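Local coordinates for protein deferrochelatase (Vibrio cholerae, PDB 5DE0) that binds heme b and probably acts as a dye-decolorizing peroxidase that oxidises its substrates with hydrogen peroxide, at residues His30-Pro41 / Val295-Lys303. Sequence-based numbering, arbitrary orientation.
Sequences HAHVLQALKALP and VMLQELTLK
Lys38 lays its aliphatic chain over the carbonyl of Leu297, with Lys38 CE 3.2 Å from Leu297 O. CG lies beside the backbone N of Lys38 (chi1 -70°), and the chain is extended from there. This straight course takes the ammonium to two further backbone carbonyls. Lys38 NZ makes a weak hydrogen bond to Gln298 O at 3.3 Å. It also faces Leu300 O, modelled so close that the length is doubtful. Gln298 returns the grip. Its chain bends at chi2 (-61°) and brings Gln298 NE2 to 2.9 Å from Lys38 O. That hydrogen bond is nearly straight, with an N-H...O angle of 170°. It meets a carbonyl lone pair and lies almost in the amide plane of Gln298. Pro41 CG closes over Leu297 CD2 at 4.3 Å.

At the other end the contact is mostly apolar. The CD1 methyl of Leu302 rests on the backbone of His30 and Ala31, with Leu302 CD1 3.4 Å from Ala31 N. Leu34 passes alongside Leu302 in the opposite sense, Leu34 CD2 lying 4.1 Å from Leu302 CG. The same methyl, Leu34 CD2, also meets Leu300 O at 3.6 Å. Leu297 and Leu300 also touch Phe62 of strand 57-62, and the ring of His30 lies nearly parallel to that of His69.

The contact thus joins the C-terminal tail to a helix of the N-terminal ferredoxin-like domain, away from the heme. Polar bonding runs both ways: an ammonium reaches backbone carbonyls of the tail, and a side-chain amide NH2 reaches a backbone carbonyl of segment 30-41.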
ATOM      1  N   HIS B  30      -8.872  -3.007 -28.258  1.00 28.60           N
ATOM      2  CA  HIS B  30      -8.721  -1.586 -27.958  1.00 28.40           C
ATOM      3  C   HIS B  30     -10.053  -0.863 -27.755  1.00 28.17           C
ATOM      4  O   HIS B  30     -10.151   0.046 -26.933  1.00 27.54           O
ATOM      5  CB  HIS B  30      -7.929  -0.902 -29.074  1.00 29.49           C
ATOM      6  CG  HIS B  30      -6.507  -1.362 -29.178  1.00 29.37           C
ATOM      7  ND1 HIS B  30      -6.164  -2.669 -29.448  1.00 29.14           N
ATOM      8  CD2 HIS B  30      -5.340  -0.686 -29.049  1.00 30.02           C
ATOM      9  CE1 HIS B  30      -4.848  -2.780 -29.479  1.00 29.63           C
ATOM     10  NE2 HIS B  30      -4.325  -1.591 -29.240  1.00 29.81           N
ATOM     11  N   ALA B  31     -11.078  -1.268 -28.501  1.00 29.68           N
ATOM     12  CA  ALA B  31     -12.386  -0.629 -28.397  1.00 28.99           C
ATOM     13  C   ALA B  31     -13.041  -0.957 -27.058  1.00 28.43           C
ATOM     14  O   ALA B  31     -13.708  -0.109 -26.461  1.00 29.18           O
ATOM     15  CB  ALA B  31     -13.281  -1.052 -29.545  1.00 29.31           C
ATOM     16  N   HIS B  32     -12.844  -2.186 -26.588  1.00 28.28           N
ATOM     17  CA  HIS B  32     -13.402  -2.610 -25.310  1.00 28.85           C
ATOM     18  C   HIS B  32     -12.687  -1.892 -24.166  1.00 27.54           C
ATOM     19  O   HIS B  32     -13.302  -1.540 -23.156  1.00 27.79           O
ATOM     20  CB  HIS B  32     -13.283  -4.128 -25.132  1.00 29.44           C
ATOM     21  CG  HIS B  32     -13.953  -4.927 -26.212  1.00 30.84           C
ATOM     22  ND1 HIS B  32     -14.477  -4.358 -27.348  1.00 31.34           N
ATOM     23  CD2 HIS B  32     -14.173  -6.261 -26.319  1.00 32.50           C
ATOM     24  CE1 HIS B  32     -14.991  -5.305 -28.118  1.00 32.85           C
ATOM     25  NE2 HIS B  32     -14.822  -6.464 -27.514  1.00 33.73           N
ATOM     26  N   VAL B  33     -11.386  -1.674 -24.339  1.00 26.85           N
ATOM     27  CA  VAL B  33     -10.575  -1.004 -23.333  1.00 26.17           C
ATOM     28  C   VAL B  33     -10.959   0.467 -23.200  1.00 25.09           C
ATOM     29  O   VAL B  33     -11.108   0.977 -22.087  1.00 23.85           O
ATOM     30  CB  VAL B  33      -9.076  -1.114 -23.659  1.00 26.94           C
ATOM     31  CG1 VAL B  33      -8.260  -0.326 -22.650  1.00 26.15           C
ATOM     32  CG2 VAL B  33      -8.645  -2.573 -23.676  1.00 27.18           C
ATOM     33  N   LEU B  34     -11.123   1.139 -24.337  1.00 25.66           N
ATOM     34  CA  LEU B  34     -11.518   2.546 -24.353  1.00 25.38           C
ATOM     35  C   LEU B  34     -12.866   2.755 -23.668  1.00 26.78           C
ATOM     36  O   LEU B  34     -13.042   3.702 -22.896  1.00 25.57           O
ATOM     37  CB  LEU B  34     -11.575   3.071 -25.789  1.00 27.07           C
ATOM     38  CG  LEU B  34     -11.973   4.540 -25.959  1.00 27.94           C
ATOM     39  CD1 LEU B  34     -11.054   5.439 -25.145  1.00 28.39           C
ATOM     40  CD2 LEU B  34     -11.948   4.937 -27.428  1.00 31.63           C
ATOM     41  N   GLN B  35     -13.813   1.863 -23.952  1.00 25.85           N
ATOM     42  CA  GLN B  35     -15.134   1.920 -23.338  1.00 26.18           C
ATOM     43  C   GLN B  35     -15.036   1.790 -21.826  1.00 24.42           C
ATOM     44  O   GLN B  35     -15.672   2.544 -21.088  1.00 24.28           O
ATOM     45  CB  GLN B  35     -16.041   0.819 -23.896  1.00 28.44           C
ATOM     46  CG  GLN B  35     -16.500   1.049 -25.324  1.00 31.09           C
ATOM     47  CD  GLN B  35     -17.509   0.011 -25.785  1.00 40.28           C
ATOM     48  OE1 GLN B  35     -17.962  -0.821 -25.000  1.00 37.05           O
ATOM     49  NE2 GLN B  35     -17.865   0.056 -27.064  1.00 38.50           N
ATOM     50  N   ALA B  36     -14.240   0.827 -21.373  1.00 23.59           N
ATOM     51  CA  ALA B  36     -14.042   0.594 -19.947  1.00 23.47           C
ATOM     52  C   ALA B  36     -13.405   1.802 -19.261  1.00 22.67           C
ATOM     53  O   ALA B  36     -13.692   2.084 -18.098  1.00 22.39           O
ATOM     54  CB  ALA B  36     -13.194  -0.644 -19.732  1.00 23.80           C
ATOM     55  N   LEU B  37     -12.543   2.512 -19.981  1.00 23.50           N
ATOM     56  CA  LEU B  37     -11.906   3.709 -19.436  1.00 22.52           C
ATOM     57  C   LEU B  37     -12.902   4.861 -19.345  1.00 23.19           C
ATOM     58  O   LEU B  37     -12.878   5.646 -18.395  1.00 23.84           O
ATOM     59  CB  LEU B  37     -10.701   4.117 -20.287  1.00 21.97           C
ATOM     60  CG  LEU B  37      -9.514   3.151 -20.275  1.00 21.91           C
ATOM     61  CD1 LEU B  37      -8.441   3.611 -21.246  1.00 22.98           C
ATOM     62  CD2 LEU B  37      -8.944   3.012 -18.872  1.00 21.71           C
ATOM     63  N   LYS B  38     -13.778   4.956 -20.339  1.00 23.13           N
ATOM     64  CA  LYS B  38     -14.804   5.992 -20.362  1.00 23.91           C
ATOM     65  C   LYS B  38     -15.825   5.812 -19.247  1.00 23.67           C
ATOM     66  O   LYS B  38     -16.448   6.778 -18.805  1.00 22.26           O
ATOM     67  CB  LYS B  38     -15.533   6.002 -21.704  1.00 25.01           C
ATOM     68  CG  LYS B  38     -14.717   6.495 -22.875  1.00 26.93           C
ATOM     69  CD  LYS B  38     -15.607   6.625 -24.097  1.00 29.40           C
ATOM     70  CE  LYS B  38     -14.808   6.992 -25.322  1.00 31.35           C
ATOM     71  NZ  LYS B  38     -15.698   7.220 -26.496  1.00 33.88           N
ATOM     72  N   ALA B  39     -16.005   4.569 -18.811  1.00 22.34           N
ATOM     73  CA  ALA B  39     -17.020   4.242 -17.818  1.00 22.59           C
ATOM     74  C   ALA B  39     -16.515   4.459 -16.395  1.00 22.40           C
ATOM     75  O   ALA B  39     -17.258   4.274 -15.430  1.00 21.93           O
ATOM     76  CB  ALA B  39     -17.485   2.804 -17.999  1.00 22.16           C
ATOM     77  N   LEU B  40     -15.250   4.849 -16.267  1.00 22.70           N
ATOM     78  CA  LEU B  40     -14.663   5.107 -14.955  1.00 21.39           C
ATOM     79  C   LEU B  40     -15.324   6.276 -14.204  1.00 21.13           C
ATOM     80  O   LEU B  40     -15.630   6.130 -13.019  1.00 20.80           O
ATOM     81  CB  LEU B  40     -13.154   5.346 -15.084  1.00 21.19           C
ATOM     82  CG  LEU B  40     -12.309   4.100 -15.349  1.00 21.45           C
ATOM     83  CD1 LEU B  40     -10.832   4.452 -15.430  1.00 20.87           C
ATOM     84  CD2 LEU B  40     -12.557   3.058 -14.268  1.00 21.69           C
ATOM     85  N   PRO B  41     -15.549   7.430 -14.875  1.00 21.76           N
ATOM     86  CA  PRO B  41     -16.232   8.519 -14.162  1.00 21.50           C
ATOM     87  C   PRO B  41     -17.601   8.134 -13.600  1.00 23.00           C
ATOM     88  O   PRO B  41     -17.935   8.533 -12.484  1.00 22.50           O
ATOM     89  CB  PRO B  41     -16.387   9.596 -15.239  1.00 22.33           C
ATOM     90  CG  PRO B  41     -15.258   9.360 -16.159  1.00 22.36           C
ATOM     91  CD  PRO B  41     -15.084   7.872 -16.204  1.00 21.85           C
ATOM     92  N   VAL B 295     -15.874  15.938 -21.500  1.00 30.21           N
ATOM     93  CA  VAL B 295     -16.624  15.819 -22.745  1.00 31.55           C
ATOM     94  C   VAL B 295     -15.819  15.096 -23.820  1.00 32.03           C
ATOM     95  O   VAL B 295     -16.301  14.137 -24.422  1.00 33.99           O
ATOM     96  CB  VAL B 295     -17.050  17.200 -23.281  1.00 31.43           C
ATOM     97  CG1 VAL B 295     -17.712  17.062 -24.643  1.00 33.23           C
ATOM     98  CG2 VAL B 295     -17.988  17.881 -22.296  1.00 32.49           C
ATOM     99  N   MET B 296     -14.593  15.554 -24.055  1.00 31.36           N
ATOM    100  CA  MET B 296     -13.739  14.947 -25.070  1.00 31.95           C
ATOM    101  C   MET B 296     -13.469  13.479 -24.756  1.00 32.57           C
ATOM    102  O   MET B 296     -13.446  12.641 -25.656  1.00 33.54           O
ATOM    103  CB  MET B 296     -12.417  15.709 -25.196  1.00 29.98           C
ATOM    104  CG  MET B 296     -11.415  15.036 -26.124  1.00 31.20           C
ATOM    105  SD  MET B 296      -9.962  16.038 -26.485  1.00 32.11           S
ATOM    106  CE  MET B 296     -10.691  17.360 -27.446  1.00 35.73           C
ATOM    107  N   LEU B 297     -13.280  13.173 -23.475  1.00 31.04           N
ATOM    108  CA  LEU B 297     -13.048  11.803 -23.033  1.00 31.00           C
ATOM    109  C   LEU B 297     -14.184  10.879 -23.465  1.00 31.97           C
ATOM    110  O   LEU B 297     -13.951   9.749 -23.888  1.00 31.51           O
ATOM    111  CB  LEU B 297     -12.879  11.751 -21.513  1.00 28.98           C
ATOM    112  CG  LEU B 297     -12.712  10.358 -20.898  1.00 27.36           C
ATOM    113  CD1 LEU B 297     -11.489   9.659 -21.473  1.00 26.93           C
ATOM    114  CD2 LEU B 297     -12.623  10.441 -19.379  1.00 25.93           C
ATOM    115  N   GLN B 298     -15.414  11.372 -23.365  1.00 31.98           N
ATOM    116  CA  GLN B 298     -16.584  10.587 -23.738  1.00 33.62           C
ATOM    117  C   GLN B 298     -16.816  10.598 -25.248  1.00 35.48           C
ATOM    118  O   GLN B 298     -17.622   9.823 -25.763  1.00 36.74           O
ATOM    119  CB  GLN B 298     -17.829  11.107 -23.011  1.00 32.13           C
ATOM    120  CG  GLN B 298     -17.727  11.038 -21.496  1.00 31.30           C
ATOM    121  CD  GLN B 298     -17.540   9.622 -20.987  1.00 29.83           C
ATOM    122  OE1 GLN B 298     -18.207   8.693 -21.443  1.00 32.06           O
ATOM    123  NE2 GLN B 298     -16.624   9.450 -20.039  1.00 28.26           N
ATOM    124  N   GLU B 299     -16.108  11.477 -25.953  1.00 36.20           N
ATOM    125  CA  GLU B 299     -16.271  11.607 -27.398  1.00 38.77           C
ATOM    126  C   GLU B 299     -15.124  10.974 -28.179  1.00 38.33           C
ATOM    127  O   GLU B 299     -15.141  10.956 -29.408  1.00 40.55           O
ATOM    128  CB  GLU B 299     -16.402  13.082 -27.791  1.00 41.13           C
ATOM    129  CG  GLU B 299     -17.676  13.751 -27.301  1.00 44.02           C
ATOM    130  CD  GLU B 299     -18.928  13.169 -27.929  1.00 48.69           C
ATOM    131  OE1 GLU B 299     -18.830  12.572 -29.024  1.00 53.73           O
ATOM    132  OE2 GLU B 299     -20.016  13.308 -27.329  1.00 53.58           O
ATOM    133  N   LEU B 300     -14.123  10.468 -27.467  1.00 36.50           N
ATOM    134  CA  LEU B 300     -12.978   9.835 -28.114  1.00 38.04           C
ATOM    135  C   LEU B 300     -13.392   8.538 -28.792  1.00 39.00           C
ATOM    136  O   LEU B 300     -14.111   7.728 -28.215  1.00 37.62           O
ATOM    137  CB  LEU B 300     -11.861   9.561 -27.103  1.00 36.96           C
ATOM    138  CG  LEU B 300     -11.053  10.769 -26.628  1.00 39.73           C
ATOM    139  CD1 LEU B 300     -10.081  10.368 -25.526  1.00 34.28           C
ATOM    140  CD2 LEU B 300     -10.314  11.411 -27.793  1.00 37.51           C
ATOM    141  N   THR B 301     -12.941   8.345 -30.026  1.00 42.11           N
ATOM    142  CA  THR B 301     -13.243   7.125 -30.765  1.00 43.41           C
ATOM    143  C   THR B 301     -12.028   6.642 -31.549  1.00 46.18           C
ATOM    144  O   THR B 301     -11.218   7.444 -32.016  1.00 46.77           O
ATOM    145  CB  THR B 301     -14.429   7.325 -31.739  1.00 45.35           C
ATOM    146  OG1 THR B 301     -14.265   8.560 -32.447  1.00 46.39           O
ATOM    147  CG2 THR B 301     -15.750   7.347 -30.983  1.00 42.86           C
ATOM    148  N   LEU B 302     -11.906   5.324 -31.688  1.00 44.91           N
ATOM    149  CA  LEU B 302     -10.800   4.736 -32.434  1.00 45.61           C
ATOM    150  C   LEU B 302     -11.014   4.871 -33.940  1.00 48.35           C
ATOM    151  O   LEU B 302     -12.138   5.075 -34.400  1.00 49.62           O
ATOM    152  CB  LEU B 302     -10.620   3.268 -32.054  1.00 44.50           C
ATOM    153  CG  LEU B 302     -10.233   3.003 -30.599  1.00 39.50           C
ATOM    154  CD1 LEU B 302     -10.221   1.514 -30.320  1.00 35.68           C
ATOM    155  CD2 LEU B 302      -8.881   3.618 -30.274  1.00 41.47           C
ATOM    156  N   LYS B 303      -9.929   4.759 -34.700  1.00 49.13           N
ATOM    157  CA  LYS B 303      -9.995   4.924 -36.145  1.00 49.75           C
ATOM    158  C   LYS B 303      -9.960   3.573 -36.853  1.00 49.98           C
ATOM    159  O   LYS B 303     -10.708   3.344 -37.807  1.00 49.94           O
ATOM    160  CB  LYS B 303      -8.848   5.811 -36.631  1.00 50.80           C
ATOM    161  CG  LYS B 303      -7.472   5.170 -36.513  1.00 50.90           C
ATOM    162  CD  LYS B 303      -6.370   6.222 -36.463  1.00 49.49           C
ATOM    163  CE  LYS B 303      -6.447   7.191 -37.633  1.00 51.22           C
ATOM    164  NZ  LYS B 303      -5.396   8.244 -37.548  1.00 50.55           N
TER